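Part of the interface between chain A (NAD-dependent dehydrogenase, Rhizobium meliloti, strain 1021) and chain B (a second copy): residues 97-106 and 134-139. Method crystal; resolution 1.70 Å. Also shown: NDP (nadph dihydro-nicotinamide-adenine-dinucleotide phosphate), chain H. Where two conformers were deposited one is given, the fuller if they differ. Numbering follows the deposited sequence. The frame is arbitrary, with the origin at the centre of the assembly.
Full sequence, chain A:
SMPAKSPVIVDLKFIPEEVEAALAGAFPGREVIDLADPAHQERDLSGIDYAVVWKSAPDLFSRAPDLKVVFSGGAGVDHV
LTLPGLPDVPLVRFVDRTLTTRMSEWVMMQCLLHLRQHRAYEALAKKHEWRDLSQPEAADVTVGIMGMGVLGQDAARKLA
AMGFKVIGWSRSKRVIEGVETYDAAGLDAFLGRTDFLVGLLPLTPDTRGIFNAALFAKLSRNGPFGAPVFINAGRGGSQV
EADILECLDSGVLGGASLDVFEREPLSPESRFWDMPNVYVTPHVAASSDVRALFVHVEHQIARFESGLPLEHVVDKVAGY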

ATOM      1  N   ARG A  97      -3.939  19.477  -0.387  1.00 19.93           N
ATOM      2  CA  ARG A  97      -3.130  18.372  -0.901  1.00 22.49           C
ATOM      3  C   ARG A  97      -2.650  17.446   0.198  1.00 22.01           C
ATOM      4  O   ARG A  97      -2.562  16.244  -0.014  1.00 21.76           O
ATOM      5  CB  ARG A  97      -1.899  18.932  -1.649  1.00 28.20           C
ATOM      6  CG  ARG A  97      -0.891  17.887  -2.100  1.00 47.29           C
ATOM      7  N   THR A  98      -2.331  17.987   1.376  1.00 22.08           N
ATOM      8  CA  THR A  98      -1.835  17.131   2.479  1.00 21.19           C
ATOM      9  C   THR A  98      -2.907  16.155   2.961  1.00 21.38           C
ATOM     10  O   THR A  98      -2.629  14.969   3.213  1.00 23.80           O
ATOM     11  CB  THR A  98      -1.349  17.953   3.708  1.00 22.44           C
ATOM     12  OG1 THR A  98      -2.437  18.740   4.238  1.00 23.80           O
ATOM     13  CG2 THR A  98      -0.151  18.816   3.330  1.00 27.17           C
ATOM     14  N   LEU A  99      -4.153  16.626   3.035  1.00 19.91           N
ATOM     15  CA  LEU A  99      -5.236  15.750   3.498  1.00 18.70           C
ATOM     16  C   LEU A  99      -5.537  14.667   2.460  1.00 20.62           C
ATOM     17  O   LEU A  99      -5.647  13.464   2.760  1.00 19.92           O
ATOM     18  CB  LEU A  99      -6.487  16.591   3.810  1.00 19.35           C
ATOM     19  CG  LEU A  99      -7.589  15.862   4.572  1.00 23.63           C
ATOM     20  CD1 LEU A  99      -7.206  15.561   5.994  1.00 31.34           C
ATOM     21  CD2 LEU A  99      -8.822  16.766   4.586  1.00 27.17           C
ATOM     22  N   THR A 100      -5.614  15.088   1.206  1.00 19.82           N
ATOM     23  CA  THR A 100      -5.910  14.176   0.120  1.00 17.10           C
ATOM     24  C   THR A 100      -4.869  13.090  -0.014  1.00 19.16           C
ATOM     25  O   THR A 100      -5.207  11.904  -0.180  1.00 21.33           O
ATOM     26  CB  THR A 100      -6.020  14.959  -1.194  1.00 21.64           C
ATOM     27  OG1 THR A 100      -6.994  15.999  -1.023  1.00 20.75           O
ATOM     28  CG2 THR A 100      -6.453  14.071  -2.327  1.00 25.48           C
ATOM     29  N   THR A 101      -3.599  13.484   0.037  1.00 18.48           N
ATOM     30  CA  THR A 101      -2.521  12.510  -0.163  1.00 18.48           C
ATOM     31  C   THR A 101      -2.496  11.481   0.971  1.00 20.35           C
ATOM     32  O   THR A 101      -2.235  10.294   0.743  1.00 19.59           O
ATOM     33  CB  THR A 101      -1.166  13.195  -0.424  1.00 22.25           C
ATOM     34  OG1 THR A 101      -0.325  12.301  -1.146  1.00 20.88           O
ATOM     35  CG2 THR A 101      -0.467  13.670   0.841  1.00 23.43           C
ATOM     36  N   ARG A 102      -2.829  11.931   2.171  1.00 19.47           N
ATOM     37  CA  ARG A 102      -2.889  11.057   3.351  1.00 19.54           C
ATOM     38  C   ARG A 102      -4.019  10.034   3.243  1.00 18.84           C
ATOM     39  O   ARG A 102      -3.828   8.837   3.545  1.00 19.07           O
ATOM     40  CB  ARG A 102      -2.996  11.893   4.612  1.00 19.49           C
ATOM     41  CG  ARG A 102      -1.731  12.623   5.013  1.00 19.99           C
ATOM     42  CD  ARG A 102      -2.016  13.696   6.050  1.00 20.47           C
ATOM     43  NE  ARG A 102      -0.786  14.351   6.519  1.00 21.47           N
ATOM     44  CZ  ARG A 102      -0.040  13.936   7.550  1.00 21.24           C
ATOM     45  NH1 ARG A 102      -0.421  12.908   8.288  1.00 23.23           N
ATOM     46  NH2 ARG A 102       1.072  14.601   7.872  1.00 22.30           N
ATOM     47  N   MET A 103      -5.201  10.484   2.808  1.00 18.00           N
ATOM     48  CA  MET A 103      -6.309   9.546   2.621  1.00 19.50           C
ATOM     49  C   MET A 103      -5.936   8.476   1.596  1.00 18.64           C
ATOM     50  O   MET A 103      -6.188   7.283   1.814  1.00 19.14           O
ATOM     51  CB  MET A 103      -7.591  10.250   2.210  1.00 18.15           C
ATOM     52  CG  MET A 103      -8.766   9.311   2.016  1.00 17.32           C
ATOM     53  SD  MET A 103      -9.182   8.344   3.482  1.00 20.05           S
ATOM     54  CE  MET A 103     -10.185   9.519   4.397  1.00 20.19           C
ATOM     55  N   SER A 104      -5.333   8.896   0.483  1.00 18.24           N
ATOM     56  CA  SER A 104      -4.979   7.949  -0.544  1.00 17.94           C
ATOM     57  C   SER A 104      -3.969   6.928  -0.076  1.00 19.59           C
ATOM     58  O   SER A 104      -4.045   5.769  -0.475  1.00 18.82           O
ATOM     59  CB  SER A 104      -4.518   8.664  -1.798  1.00 18.66           C
ATOM     60  OG  SER A 104      -5.651   9.323  -2.386  1.00 20.32           O
ATOM     61  N   GLU A 105      -3.054   7.332   0.800  1.00 18.28           N
ATOM     62  CA  GLU A 105      -2.159   6.371   1.450  1.00 17.44           C
ATOM     63  C   GLU A 105      -2.939   5.301   2.193  1.00 19.67           C
ATOM     64  O   GLU A 105      -2.659   4.116   2.077  1.00 18.37           O
ATOM     65  CB  GLU A 105      -1.253   7.038   2.473  1.00 18.39           C
ATOM     66  CG  GLU A 105      -0.221   8.009   1.923  1.00 18.87           C
ATOM     67  CD  GLU A 105       0.412   8.870   3.014  1.00 20.53           C
ATOM     68  OE1 GLU A 105       0.119   8.635   4.207  1.00 20.47           O
ATOM     69  OE2 GLU A 105       1.148   9.819   2.668  1.00 20.65           O
ATOM     70  N   TRP A 106      -3.900   5.731   2.999  1.00 18.48           N
ATOM     71  CA  TRP A 106      -4.640   4.785   3.825  1.00 18.48           C
ATOM     72  C   TRP A 106      -5.485   3.843   2.949  1.00 17.25           C
ATOM     73  O   TRP A 106      -5.521   2.633   3.188  1.00 17.20           O
ATOM     74  CB  TRP A 106      -5.516   5.538   4.845  1.00 19.70           C
ATOM     75  CG  TRP A 106      -6.264   4.628   5.807  1.00 17.33           C
ATOM     76  CD1 TRP A 106      -5.870   4.253   7.055  1.00 19.28           C
ATOM     77  CD2 TRP A 106      -7.543   4.003   5.586  1.00 16.61           C
ATOM     78  NE1 TRP A 106      -6.831   3.438   7.634  1.00 19.14           N
ATOM     79  CE2 TRP A 106      -7.858   3.261   6.747  1.00 18.47           C
ATOM     80  CE3 TRP A 106      -8.455   4.017   4.536  1.00 16.86           C
ATOM     81  CZ2 TRP A 106      -9.060   2.525   6.871  1.00 19.43           C
ATOM     82  CZ3 TRP A 106      -9.646   3.306   4.652  1.00 17.72           C
ATOM     83  CH2 TRP A 106      -9.934   2.568   5.828  1.00 18.23           C
TER
ATOM     84  N   SER B 134       0.703  10.541  16.244  1.00 23.03           N
ATOM     85  CA  SER B 134       1.223  11.549  15.333  0.50 20.67           C
ATOM     86  C   SER B 134       1.741  10.842  14.084  1.00 22.61           C
ATOM     87  O   SER B 134       2.399   9.805  14.171  1.00 24.29           O
ATOM     88  CB  SER B 134       2.311  12.397  15.995  0.50 27.38           C
ATOM     89  OG  SER B 134       1.715  13.398  16.800  0.50 27.40           O
ATOM     90  N   GLN B 135       1.447  11.412  12.912  1.00 22.41           N
ATOM     91  CA  GLN B 135       1.617  10.682  11.661  1.00 21.48           C
ATOM     92  C   GLN B 135       2.264  11.505  10.547  1.00 22.74           C
ATOM     93  O   GLN B 135       1.695  12.500  10.086  1.00 21.43           O
ATOM     94  CB  GLN B 135       0.231  10.203  11.216  1.00 19.96           C
ATOM     95  CG  GLN B 135       0.217   9.424   9.905  1.00 20.31           C
ATOM     96  CD  GLN B 135       1.014   8.153  10.009  1.00 19.61           C
ATOM     97  OE1 GLN B 135       0.659   7.266  10.786  1.00 19.95           O
ATOM     98  NE2 GLN B 135       2.108   8.062   9.272  1.00 20.25           N
ATOM     99  N   PRO B 136       3.450  11.101  10.103  1.00 20.79           N
ATOM    100  CA  PRO B 136       4.035  11.751   8.928  1.00 21.14           C
ATOM    101  C   PRO B 136       3.310  11.384   7.642  1.00 21.54           C
ATOM    102  O   PRO B 136       2.607  10.368   7.579  1.00 21.49           O
ATOM    103  CB  PRO B 136       5.455  11.188   8.892  1.00 23.33           C
ATOM    104  CG  PRO B 136       5.357   9.896   9.588  1.00 29.01           C
ATOM    105  CD  PRO B 136       4.359  10.092  10.680  1.00 22.40           C
ATOM    106  N   GLU B 137       3.455  12.217   6.630  1.00 21.06           N
ATOM    107  CA  GLU B 137       2.968  11.868   5.308  1.00 22.26           C
ATOM    108  C   GLU B 137       4.123  11.206   4.549  1.00 21.82           C
ATOM    109  O   GLU B 137       5.304  11.286   4.960  1.00 20.45           O
ATOM    110  CB  GLU B 137       2.424  13.088   4.553  1.00 22.30           C
ATOM    111  CG  GLU B 137       3.450  14.154   4.212  1.00 23.41           C
ATOM    112  CD  GLU B 137       2.903  15.271   3.339  1.00 33.56           C
ATOM    113  OE1 GLU B 137       2.421  14.993   2.230  1.00 28.52           O
ATOM    114  OE2 GLU B 137       3.003  16.442   3.758  1.00 30.46           O
ATOM    115  N   ALA B 138       3.800  10.568   3.430  1.00 20.00           N
ATOM    116  CA  ALA B 138       4.835   9.888   2.645  1.00 19.53           C
ATOM    117  C   ALA B 138       6.005  10.781   2.254  1.00 21.05           C
ATOM    118  O   ALA B 138       7.166  10.355   2.280  1.00 21.16           O
ATOM    119  CB  ALA B 138       4.224   9.255   1.409  1.00 19.31           C
ATOM    120  N   ALA B 139       5.707  12.040   1.919  1.00 20.42           N
ATOM    121  CA  ALA B 139       6.737  12.991   1.502  1.00 21.35           C
ATOM    122  C   ALA B 139       7.786  13.293   2.585  1.00 25.08           C
ATOM    123  O   ALA B 139       8.874  13.774   2.286  1.00 25.64           O
ATOM    124  CB  ALA B 139       6.106  14.290   0.999  1.00 24.34           C
TER
HETATM  125  PA  NDP H 407     -16.447  15.864  -1.263  1.00 22.22           P
HETATM  126  O1A NDP H 407     -17.582  16.808  -0.896  1.00 23.33           O
HETATM  127  O2A NDP H 407     -15.385  16.384  -2.172  1.00 20.98           O
HETATM  128  O5B NDP H 407     -17.124  14.601  -1.938  1.00 22.21           O
HETATM  129  C5B NDP H 407     -18.298  13.980  -1.458  1.00 22.18           C
HETATM  130  C4B NDP H 407     -18.759  12.991  -2.494  1.00 20.95           C
HETATM  131  O4B NDP H 407     -19.840  12.260  -1.920  1.00 22.00           O
HETATM  132  C3B NDP H 407     -19.295  13.628  -3.774  1.00 26.81           C
HETATM  133  O3B NDP H 407     -18.915  12.794  -4.863  1.00 25.11           O
HETATM  134  C2B NDP H 407     -20.794  13.595  -3.572  1.00 21.31           C
HETATM  135  O2B NDP H 407     -21.558  13.541  -4.761  1.00 25.18           O
HETATM  136  C1B NDP H 407     -20.924  12.290  -2.831  1.00 22.35           C
HETATM  137  N9A NDP H 407     -22.222  12.231  -2.138  1.00 22.60           N
HETATM  138  C8A NDP H 407     -22.683  12.953  -1.098  1.00 23.91           C
HETATM  139  N7A NDP H 407     -23.903  12.632  -0.730  1.00 24.20           N
HETATM  140  C5A NDP H 407     -24.253  11.632  -1.592  1.00 21.99           C
HETATM  141  C6A NDP H 407     -25.428  10.872  -1.754  1.00 27.11           C
HETATM  142  N6A NDP H 407     -26.511  11.023  -0.957  1.00 25.74           N
HETATM  143  N1A NDP H 407     -25.460   9.931  -2.739  1.00 26.72           N
HETATM  144  C2A NDP H 407     -24.384   9.783  -3.526  1.00 29.50           C
HETATM  145  N3A NDP H 407     -23.227  10.450  -3.473  1.00 22.91           N
HETATM  146  C4A NDP H 407     -23.222  11.362  -2.467  1.00 21.86           C
HETATM  147  O3  NDP H 407     -15.884  15.348   0.161  1.00 20.43           O
HETATM  148  PN  NDP H 407     -14.366  14.804   0.350  1.00 21.03           P
HETATM  149  O1N NDP H 407     -14.033  13.820  -0.720  1.00 21.42           O
HETATM  150  O2N NDP H 407     -13.439  15.939   0.603  1.00 19.75           O
HETATM  151  O5D NDP H 407     -14.564  14.108   1.768  1.00 20.48           O
HETATM  152  C5D NDP H 407     -15.446  13.009   1.881  1.00 19.33           C
HETATM  153  C4D NDP H 407     -15.664  12.642   3.342  1.00 20.88           C
HETATM  154  O4D NDP H 407     -14.528  11.944   3.856  1.00 20.78           O
HETATM  155  C3D NDP H 407     -15.820  13.797   4.322  1.00 21.22           C
HETATM  156  O3D NDP H 407     -17.159  14.330   4.276  1.00 21.88           O
HETATM  157  C2D NDP H 407     -15.487  13.210   5.678  1.00 19.17           C
HETATM  158  O2D NDP H 407     -16.674  12.705   6.316  1.00 21.64           O
HETATM  159  C1D NDP H 407     -14.583  12.017   5.272  1.00 19.03           C
HETATM  160  N1N NDP H 407     -13.221  12.132   5.797  1.00 18.19           N
HETATM  161  C2N NDP H 407     -12.723  11.201   6.701  1.00 19.14           C
HETATM  162  C3N NDP H 407     -11.452  11.279   7.186  1.00 19.34           C
HETATM  163  C7N NDP H 407     -10.834  10.212   8.039  1.00 19.89           C
HETATM  164  O7N NDP H 407      -9.787  10.493   8.655  1.00 21.15           O
HETATM  165  N7N NDP H 407     -11.405   9.031   8.137  1.00 18.97           N
HETATM  166  C4N NDP H 407     -10.594  12.423   6.790  1.00 21.07           C
HETATM  167  C5N NDP H 407     -11.213  13.379   5.838  1.00 19.76           C
HETATM  168  C6N NDP H 407     -12.435  13.212   5.368  1.00 19.04           C
HETATM  169  P2B NDP H 407     -21.729  14.837  -5.701  1.00 37.25           P
HETATM  170  O1X NDP H 407     -20.378  14.992  -6.352  1.00 63.70           O
HETATM  171  O2X NDP H 407     -22.808  14.378  -6.665  1.00 36.38           O
HETATM  172  O3X NDP H 407     -22.119  15.965  -4.821  1.00 31.15           O
HETATM  173  O   HOH W   1       1.092  16.603   5.824  1.00 25.99           O
HETATM  174  O   HOH W   2       0.023   9.964   6.527  1.00 22.10           O

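This is a small, largely polar contact in which two charged side chains on one face of a chain A helix grip the backbone of an extended loop from chain B. Residues 97-106 of chain A are helical throughout, with regular i to i+4 hydrogen bonds, and the three-to-four-residue spacing of T98(A), T101(A), R102(A) and E105(A) places them on one face, the one that meets the loop. The stretches come closest, CA to CA, at R102(A) and E137(B), 6.2 Å apart, and together bury 307 Å².

The CA-to-CB bond of R102(A) is sideways to the loop, but its extended chain carries the guanidinium there. NH1 and NH2 of R102(A) both donate to the carbonyl O of Q135(B), at 2.8 and 3.1 Å; the shorter bond is also the straighter. This oxygen lies at the guanidinium edge, near its plane, where the N-H groups point, whereas the backbone N of E137(B) sits over one face, 3.6 Å from NH2 of R102(A).

One turn further along, E105(A) meets the opposite backbone polarity: its OE2 accepts a 2.9 Å hydrogen bond from N of A138(B), at the start of a 3-10 segment. CB of A138(B) lies 3.4 Å from OE2 of E105(A). The other carboxylate oxygen, OE1 of E105(A), receives a bond from water 2 (2.7 Å), which also donates to O of P136(B) (2.8 Å). O of P136(B) also accepts a 2.9 Å hydrogen bond from NE2 of Q135(B), a link that braces the loop internally.

The CA-to-CB bond of E137(B) points toward the helix, but the residue makes no direct salt bridge with R102(A). Instead, water 1 accepts from NH2 of R102(A) at 2.9 Å and donates weakly to OE2 of E137(B) at 2.8 Å. The carboxylate rests beside threonine methyls: CG2 of T101(A) lies 3.5 Å from OE1 of E137(B), and CG2 of T98(A) 4.0 Å from OE2 of E137(B), contacts of packing alone.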